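Local coordinates for uncharacterized protein (Pyrococcus furiosus, PDB 3IDU), which is of unknown function but carries, in this CARDB domain of a longer protein, a site that binds two manganese ions, at residues A[45-57]-A[66-80]. Residues are numbered along the deposited sequence; the frame is centred on the assembly and turned at random.
Sequences GGIGVPSTKVRVY and WTVSLGPKEEKVLTF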
loop_
_atom_site.group_PDB
_atom_site.type_symbol
_atom_site.label_atom_id
_atom_site.label_comp_id
_atom_site.label_asym_id
_atom_site.label_seq_id
_atom_site.Cartn_x
_atom_site.Cartn_y
_atom_site.Cartn_z
ATOM N N GLY A 45 -8.289 8.696 9.422
ATOM C CA GLY A 45 -8.448 9.739 10.424
ATOM C C GLY A 45 -9.146 11.026 10.029
ATOM O O GLY A 45 -9.468 11.241 8.862
ATOM N N GLY A 46 -9.364 11.888 11.021
ATOM C CA GLY A 46 -10.035 13.159 10.790
ATOM C C GLY A 46 -9.093 14.323 10.527
ATOM O O GLY A 46 -9.533 15.462 10.344
ATOM N N ILE A 47 -7.795 14.037 10.523
ATOM C CA ILE A 47 -6.778 15.049 10.259
ATOM C C ILE A 47 -6.069 14.626 8.984
ATOM O O ILE A 47 -5.778 13.446 8.798
ATOM C CB ILE A 47 -5.757 15.138 11.410
ATOM C CG1 ILE A 47 -6.471 15.527 12.703
ATOM C CG2 ILE A 47 -4.671 16.146 11.065
ATOM C CD1 ILE A 47 -7.138 16.885 12.663
ATOM N N GLY A 48 -5.813 15.582 8.098
ATOM C CA GLY A 48 -5.154 15.255 6.848
ATOM C C GLY A 48 -3.654 15.046 6.955
ATOM O O GLY A 48 -3.033 15.339 7.983
ATOM N N VAL A 49 -3.080 14.529 5.873
ATOM C CA VAL A 49 -1.654 14.266 5.779
ATOM C C VAL A 49 -1.138 14.943 4.518
ATOM O O VAL A 49 -1.286 14.419 3.421
ATOM C CB VAL A 49 -1.374 12.753 5.687
ATOM C CG1 VAL A 49 0.118 12.510 5.541
ATOM C CG2 VAL A 49 -1.912 12.060 6.948
ATOM N N PRO A 50 -0.536 16.131 4.664
ATOM C CA PRO A 50 0.001 16.889 3.530
ATOM C C PRO A 50 1.029 16.134 2.701
ATOM O O PRO A 50 1.092 16.293 1.481
ATOM C CB PRO A 50 0.599 18.128 4.197
ATOM C CG PRO A 50 -0.285 18.324 5.388
ATOM C CD PRO A 50 -0.454 16.914 5.909
ATOM N N SER A 51 1.833 15.305 3.357
ATOM C CA SER A 51 2.863 14.564 2.645
ATOM C C SER A 51 3.385 13.342 3.389
ATOM O O SER A 51 3.770 13.430 4.549
ATOM C CB SER A 51 4.048 15.489 2.338
ATOM O OG SER A 51 5.020 14.824 1.541
ATOM N N THR A 52 3.384 12.199 2.712
ATOM C CA THR A 52 3.914 10.974 3.285
ATOM C C THR A 52 4.398 10.096 2.146
ATOM O O THR A 52 3.956 10.232 1.001
ATOM C CB THR A 52 2.878 10.198 4.128
ATOM O OG1 THR A 52 3.546 9.144 4.840
ATOM C CG2 THR A 52 1.807 9.588 3.243
ATOM N N LYS A 53 5.324 9.201 2.458
ATOM C CA LYS A 53 5.883 8.328 1.443
ATOM C C LYS A 53 5.263 6.938 1.419
ATOM O O LYS A 53 4.985 6.342 2.460
ATOM C CB LYS A 53 7.399 8.217 1.643
ATOM C CG LYS A 53 8.138 9.552 1.545
ATOM C CD LYS A 53 9.642 9.377 1.705
ATOM C CE LYS A 53 10.385 10.701 1.565
ATOM N NZ LYS A 53 11.863 10.547 1.727
ATOM N N VAL A 54 5.041 6.439 0.212
ATOM C CA VAL A 54 4.499 5.106 0.014
ATOM C C VAL A 54 5.580 4.368 -0.775
ATOM O O VAL A 54 6.176 4.926 -1.705
ATOM C CB VAL A 54 3.180 5.137 -0.799
ATOM C CG1 VAL A 54 2.681 3.715 -1.049
ATOM C CG2 VAL A 54 2.128 5.935 -0.039
ATOM N N ARG A 55 5.843 3.126 -0.391
ATOM C CA ARG A 55 6.861 2.331 -1.047
ATOM C C ARG A 55 6.363 0.921 -1.316
ATOM O O ARG A 55 5.597 0.353 -0.529
ATOM C CB ARG A 55 8.126 2.262 -0.174
ATOM C CG ARG A 55 8.746 3.617 0.193
ATOM C CD ARG A 55 9.994 3.435 1.060
ATOM N NE ARG A 55 10.669 4.687 1.420
ATOM C CZ ARG A 55 10.268 5.523 2.377
ATOM N NH1 ARG A 55 9.182 5.259 3.087
ATOM N NH2 ARG A 55 10.972 6.617 2.641
ATOM N N VAL A 56 6.786 0.370 -2.448
ATOM C CA VAL A 56 6.435 -0.994 -2.819
ATOM C C VAL A 56 7.745 -1.762 -2.953
ATOM O O VAL A 56 8.699 -1.289 -3.567
ATOM C CB VAL A 56 5.641 -1.053 -4.153
ATOM C CG1 VAL A 56 5.668 -2.474 -4.716
ATOM C CG2 VAL A 56 4.199 -0.641 -3.907
ATOM N N TYR A 57 7.771 -2.942 -2.345
ATOM C CA TYR A 57 8.927 -3.825 -2.347
ATOM C C TYR A 57 8.526 -5.159 -2.947
ATOM O O TYR A 57 7.389 -5.602 -2.790
ATOM C CB TYR A 57 9.397 -4.102 -0.917
ATOM C CG TYR A 57 9.841 -2.900 -0.123
ATOM C CD1 TYR A 57 11.176 -2.503 -0.116
ATOM C CD2 TYR A 57 8.934 -2.175 0.649
ATOM C CE1 TYR A 57 11.599 -1.422 0.639
ATOM C CE2 TYR A 57 9.351 -1.088 1.407
ATOM C CZ TYR A 57 10.684 -0.717 1.399
ATOM O OH TYR A 57 11.091 0.360 2.150
ATOM N N TRP A 66 6.377 6.570 -4.028
ATOM C CA TRP A 66 5.436 7.658 -4.261
ATOM C C TRP A 66 5.458 8.589 -3.063
ATOM O O TRP A 66 5.790 8.188 -1.949
ATOM C CB TRP A 66 4.005 7.135 -4.357
ATOM C CG TRP A 66 3.681 6.242 -5.498
ATOM C CD1 TRP A 66 3.095 6.604 -6.676
ATOM C CD2 TRP A 66 3.807 4.820 -5.532
ATOM N NE1 TRP A 66 2.836 5.493 -7.437
ATOM C CE2 TRP A 66 3.266 4.382 -6.760
ATOM C CE3 TRP A 66 4.324 3.868 -4.641
ATOM C CZ2 TRP A 66 3.221 3.034 -7.122
ATOM C CZ3 TRP A 66 4.280 2.530 -4.998
ATOM C CH2 TRP A 66 3.732 2.124 -6.231
ATOM N N THR A 67 5.073 9.833 -3.305
ATOM C CA THR A 67 4.961 10.835 -2.258
ATOM C C THR A 67 3.522 11.298 -2.437
ATOM O O THR A 67 3.191 11.890 -3.465
ATOM C CB THR A 67 5.925 12.017 -2.501
ATOM O OG1 THR A 67 7.268 11.605 -2.225
ATOM C CG2 THR A 67 5.566 13.200 -1.615
ATOM N N VAL A 68 2.657 11.018 -1.466
ATOM C CA VAL A 68 1.261 11.410 -1.612
ATOM C C VAL A 68 0.706 12.212 -0.452
ATOM O O VAL A 68 1.304 12.281 0.621
ATOM C CB VAL A 68 0.340 10.182 -1.806
ATOM C CG1 VAL A 68 0.857 9.316 -2.938
ATOM C CG2 VAL A 68 0.242 9.394 -0.517
ATOM N N SER A 69 -0.440 12.836 -0.700
ATOM C CA SER A 69 -1.129 13.608 0.312
ATOM C C SER A 69 -2.494 12.963 0.448
ATOM O O SER A 69 -3.020 12.407 -0.517
ATOM C CB SER A 69 -1.287 15.069 -0.119
ATOM O OG SER A 69 -2.070 15.160 -1.296
ATOM N N LEU A 70 -3.064 13.007 1.649
ATOM C CA LEU A 70 -4.379 12.423 1.877
ATOM C C LEU A 70 -5.150 13.218 2.901
ATOM O O LEU A 70 -4.722 13.355 4.049
ATOM C CB LEU A 70 -4.260 10.978 2.362
ATOM C CG LEU A 70 -3.768 9.941 1.355
ATOM C CD1 LEU A 70 -3.419 8.660 2.106
ATOM C CD2 LEU A 70 -4.824 9.682 0.296
ATOM N N GLY A 71 -6.287 13.749 2.478
ATOM C CA GLY A 71 -7.114 14.507 3.391
ATOM C C GLY A 71 -7.821 13.540 4.318
ATOM O O GLY A 71 -7.687 12.321 4.173
ATOM N N PRO A 72 -8.574 14.051 5.294
ATOM C CA PRO A 72 -9.285 13.162 6.216
ATOM C C PRO A 72 -10.237 12.227 5.464
ATOM O O PRO A 72 -10.929 12.643 4.531
ATOM C CB PRO A 72 -10.013 14.135 7.149
ATOM C CG PRO A 72 -10.150 15.383 6.332
ATOM C CD PRO A 72 -8.839 15.467 5.600
ATOM N N LYS A 73 -10.246 10.961 5.865
ATOM C CA LYS A 73 -11.106 9.964 5.251
ATOM C C LYS A 73 -10.947 9.879 3.734
ATOM O O LYS A 73 -11.899 9.552 3.031
ATOM C CB LYS A 73 -12.572 10.248 5.605
ATOM C CG LYS A 73 -12.903 10.079 7.083
ATOM C CD LYS A 73 -14.400 10.228 7.335
ATOM C CE LYS A 73 -14.764 9.954 8.789
ATOM N NZ LYS A 73 -16.214 10.188 9.061
ATOM N N GLU A 74 -9.755 10.175 3.222
ATOM C CA GLU A 74 -9.526 10.109 1.780
ATOM C C GLU A 74 -8.748 8.850 1.395
ATOM O O GLU A 74 -7.968 8.312 2.187
ATOM C CB GLU A 74 -8.766 11.346 1.286
ATOM C CG GLU A 74 -8.666 11.405 -0.234
ATOM C CD GLU A 74 -7.939 12.637 -0.764
ATOM O OE1 GLU A 74 -7.939 12.834 -1.999
ATOM O OE2 GLU A 74 -7.370 13.406 0.037
ATOM N N GLU A 75 -8.976 8.378 0.176
ATOM C CA GLU A 75 -8.292 7.196 -0.323
ATOM C C GLU A 75 -7.769 7.474 -1.716
ATOM O O GLU A 75 -8.404 8.183 -2.499
ATOM C CB GLU A 75 -9.247 5.997 -0.380
ATOM C CG GLU A 75 -8.604 4.734 -0.954
ATOM C CD GLU A 75 -9.566 3.562 -1.055
ATOM O OE1 GLU A 75 -9.127 2.474 -1.486
ATOM O OE2 GLU A 75 -10.759 3.721 -0.709
ATOM N N LYS A 76 -6.597 6.934 -2.017
ATOM C CA LYS A 76 -6.019 7.097 -3.341
ATOM C C LYS A 76 -5.537 5.746 -3.829
ATOM O O LYS A 76 -5.090 4.907 -3.041
ATOM C CB LYS A 76 -4.863 8.099 -3.314
ATOM C CG LYS A 76 -5.316 9.546 -3.218
ATOM C CD LYS A 76 -4.147 10.528 -3.234
ATOM C CE LYS A 76 -4.665 11.961 -3.250
ATOM N NZ LYS A 76 -3.583 12.980 -3.177
ATOM N N VAL A 77 -5.657 5.532 -5.135
ATOM C CA VAL A 77 -5.230 4.290 -5.747
ATOM C C VAL A 77 -3.986 4.568 -6.572
ATOM O O VAL A 77 -4.016 5.330 -7.541
ATOM C CB VAL A 77 -6.331 3.695 -6.661
ATOM C CG1 VAL A 77 -5.849 2.381 -7.270
ATOM C CG2 VAL A 77 -7.601 3.464 -5.856
ATOM N N LEU A 78 -2.882 3.967 -6.151
ATOM C CA LEU A 78 -1.607 4.120 -6.831
ATOM C C LEU A 78 -1.426 2.873 -7.674
ATOM O O LEU A 78 -1.790 1.778 -7.253
ATOM C CB LEU A 78 -0.477 4.220 -5.809
ATOM C CG LEU A 78 -0.654 5.269 -4.708
ATOM C CD1 LEU A 78 0.583 5.265 -3.825
ATOM C CD2 LEU A 78 -0.870 6.643 -5.325
ATOM N N THR A 79 -0.871 3.024 -8.865
ATOM C CA THR A 79 -0.688 1.866 -9.717
ATOM C C THR A 79 0.760 1.664 -10.115
ATOM O O THR A 79 1.567 2.592 -10.082
ATOM C CB THR A 79 -1.521 1.988 -11.003
ATOM O OG1 THR A 79 -1.088 3.138 -11.738
ATOM C CG2 THR A 79 -2.998 2.128 -10.669
ATOM N N PHE A 80 1.082 0.432 -10.475
ATOM C CA PHE A 80 2.421 0.095 -10.931
ATOM C C PHE A 80 2.342 -1.201 -11.719
ATOM O O PHE A 80 1.599 -2.118 -11.358
ATOM C CB PHE A 80 3.405 -0.042 -9.755
ATOM C CG PHE A 80 3.162 -1.243 -8.877
ATOM C CD1 PHE A 80 2.301 -1.162 -7.785
ATOM C CD2 PHE A 80 3.809 -2.451 -9.135
ATOM C CE1 PHE A 80 2.090 -2.267 -6.959
ATOM C CE2 PHE A 80 3.605 -3.563 -8.317
ATOM C CZ PHE A 80 2.744 -3.471 -7.226
#
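V49, T52 and V54 exchange paired backbone hydrogen bonds with L70, V68 and W66, V68 N to T52 O measuring 2.9 Å, making 49-58 and 61-70 an antiparallel hairpin; the partnership slips by one residue between V49 and T52, a beta bulge beside P50, which has no N-H to give. T52, V54 and V68, which share a face with W66, are beta-branched residues that suit extended backbone and offer methyls to their neighbours. V54 CG2 rests 4.0 Å from V68 CG2, and V54 CG1, set anti to the backbone N (chi1 177°), meets L78 CD1 at 3.8 Å, tip to tip, linking this hairpin to strand 75-82. W66 is broad enough to meet both strand 49-58, through V54 and V56, and strand 75-82, through L78: L78 CD1 lies 3.6 Å above one face of the W66 ring, near the rim, while the ring edge holds V54 O in plane and abuts V56, whose CG2 comes tightly to within 3.4 Å of W66 CZ3. V56 CG1 in turn sits over a face of F80, 4.0 Å from F80 CZ. Were W66 an alanine, V56 would probably face a gap and L78 would lose the ring face under its CD1. G71 to E74 form a type II turn, held by G71 N bonding to the anti lone pair of E74 OE2 at 2.7 Å, and K76 NZ binds S69 O, tying strand 61-70 to strand 75-82. T52 touches D97, a manganese ligand. Within the E-set sandwich, 61-70 is an outermost strand of the five-stranded sheet, 49-58 lies between it and 88-96, and the chain then crosses to the three-stranded sheet, where V39 of strand 35-43 packs on V56 and F80.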